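Local structure of VP1 (Merkel cell polyomavirus, 4FMH) at the interface of chains A and B. The protein forms the pentameric units of the icosahedral polyomavirus capsid and binds the sialylated glycan receptors needed for infection. Numbering follows the deposited sequence. Chains: chain A/B, VP1.

The interface of chains A and B. Residues chain A 228-231; chain B 211-214.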
loop_
_atom_site.group_PDB
_atom_site.type_symbol
_atom_site.label_atom_id
_atom_site.label_comp_id
_atom_site.label_asym_id
_atom_site.label_seq_id
_atom_site.Cartn_x
_atom_site.Cartn_y
_atom_site.Cartn_z
ATOM N N PHE A 228 8.844 -4.224 -12.735
ATOM C CA PHE A 228 9.217 -4.372 -14.136
ATOM C C PHE A 228 8.475 -5.548 -14.764
ATOM O O PHE A 228 8.419 -6.639 -14.190
ATOM C CB PHE A 228 10.749 -4.503 -14.319
ATOM C CG PHE A 228 11.398 -5.566 -13.460
ATOM C CD1 PHE A 228 11.725 -5.307 -12.127
ATOM C CD2 PHE A 228 11.717 -6.812 -13.996
ATOM C CE1 PHE A 228 12.331 -6.284 -11.326
ATOM C CE2 PHE A 228 12.326 -7.797 -13.213
ATOM C CZ PHE A 228 12.637 -7.534 -11.870
ATOM N N SER A 229 7.889 -5.307 -15.932
ATOM C CA SER A 229 7.228 -6.355 -16.706
ATOM C C SER A 229 7.104 -5.908 -18.156
ATOM O O SER A 229 6.815 -4.733 -18.429
ATOM C CB SER A 229 5.834 -6.675 -16.140
ATOM O OG SER A 229 5.157 -7.635 -16.952
ATOM N N ASN A 230 7.284 -6.845 -19.084
ATOM C CA ASN A 230 7.107 -6.521 -20.504
ATOM C C ASN A 230 5.662 -6.697 -20.977
ATOM O O ASN A 230 5.399 -6.755 -22.184
ATOM C CB ASN A 230 8.097 -7.304 -21.393
ATOM C CG ASN A 230 7.845 -8.807 -21.392
ATOM O OD1 ASN A 230 7.183 -9.345 -20.498
ATOM N ND2 ASN A 230 8.370 -9.498 -22.409
ATOM N N THR A 231 4.729 -6.753 -20.026
ATOM C CA THR A 231 3.314 -6.975 -20.333
ATOM C C THR A 231 2.472 -5.722 -20.091
ATOM O O THR A 231 1.261 -5.745 -20.288
ATOM C CB THR A 231 2.720 -8.146 -19.490
ATOM O OG1 THR A 231 2.777 -7.817 -18.096
ATOM C CG2 THR A 231 3.483 -9.437 -19.727
ATOM N N ARG B 211 7.307 -13.750 -21.333
ATOM C CA ARG B 211 6.593 -12.843 -20.444
ATOM C C ARG B 211 7.328 -12.844 -19.113
ATOM O O ARG B 211 7.599 -13.911 -18.554
ATOM C CB ARG B 211 5.142 -13.298 -20.236
ATOM C CG ARG B 211 4.376 -13.650 -21.508
ATOM C CD ARG B 211 4.108 -12.436 -22.395
ATOM N NE ARG B 211 3.368 -12.824 -23.598
ATOM C CZ ARG B 211 3.914 -13.079 -24.790
ATOM N NH1 ARG B 211 5.226 -12.974 -24.984
ATOM N NH2 ARG B 211 3.138 -13.437 -25.804
ATOM N N TYR B 212 7.680 -11.663 -18.610
ATOM C CA TYR B 212 8.347 -11.589 -17.310
ATOM C C TYR B 212 7.701 -10.543 -16.416
ATOM O O TYR B 212 7.102 -9.583 -16.910
ATOM C CB TYR B 212 9.857 -11.352 -17.453
ATOM C CG TYR B 212 10.250 -10.031 -18.062
ATOM C CD1 TYR B 212 10.298 -8.862 -17.291
ATOM C CD2 TYR B 212 10.617 -9.952 -19.410
ATOM C CE1 TYR B 212 10.673 -7.634 -17.863
ATOM C CE2 TYR B 212 10.998 -8.742 -19.984
ATOM C CZ TYR B 212 11.025 -7.591 -19.207
ATOM O OH TYR B 212 11.404 -6.399 -19.786
ATOM N N TYR B 213 7.827 -10.751 -15.106
ATOM C CA TYR B 213 7.129 -9.959 -14.097
ATOM C C TYR B 213 8.053 -9.913 -12.896
ATOM O O TYR B 213 8.522 -10.956 -12.452
ATOM C CB TYR B 213 5.815 -10.647 -13.679
ATOM C CG TYR B 213 4.944 -11.126 -14.822
ATOM C CD1 TYR B 213 3.886 -10.343 -15.292
ATOM C CD2 TYR B 213 5.172 -12.365 -15.430
ATOM C CE1 TYR B 213 3.084 -10.781 -16.344
ATOM C CE2 TYR B 213 4.380 -12.805 -16.483
ATOM C CZ TYR B 213 3.339 -12.012 -16.934
ATOM O OH TYR B 213 2.555 -12.456 -17.973
ATOM N N GLY B 214 8.308 -8.723 -12.360
ATOM C CA GLY B 214 9.269 -8.600 -11.267
ATOM C C GLY B 214 9.142 -7.341 -10.442
ATOM O O GLY B 214 8.438 -6.415 -10.825
#
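A:Phe228 and B:Gly214 pair as antiparallel strand neighbours, a worked example of a β-sheet continued across a subunit boundary, here between strand 225-229 of chain A and strand 210-217 of chain B. Two backbone bonds join them, A:Phe228 N to B:Gly214 O (2.9 Å) and B:Gly214 N to A:Phe228 O (2.8 Å). The phenyl ring, turned between its own N and carbonyl carbon (chi1 52°), lies over the glycine, whose CA sits 3.7 Å from the ring centroid in a CH-pi contact. One step along, where the strand of chain A ends, side chains take over from the backbone. A:Ser229 OG, anti to its N (chi1 176°), donates to B:Tyr212 O at 2.8 Å, in the plane of that carbonyl. The same hydroxyl is hydrogen-bonded to A:Thr231 OG1 (2.6 Å) and accepts a bond from A:Thr231 N; the loop after the strand thus probably helps to fix the rotation of the hydroxyl. A:Asn230 then makes two uses of one amide: OD1 accepts a bond from B:Tyr212 N at 3.0 Å, the donor standing above the carbonyl plane, while the amide stacks on the tyrosine ring with the planes 18° apart. This is the close-packed stretch. Towards the other end the contact depends on van der Waals touch: the side chains of A:Thr231 and B:Tyr213 cross at about a right angle, with A:Thr231 OG1 3.5 Å from B:Tyr213 CE1 and CG2 lying near CE1 and the phenol OH. Looser still is the approach of A:Thr231 CG2 to B:Arg211 CD, at 4.1 Å. The patch thus splices neighbouring jelly-roll subunits into a shared sheet, helping to hold the VP1 pentamer together.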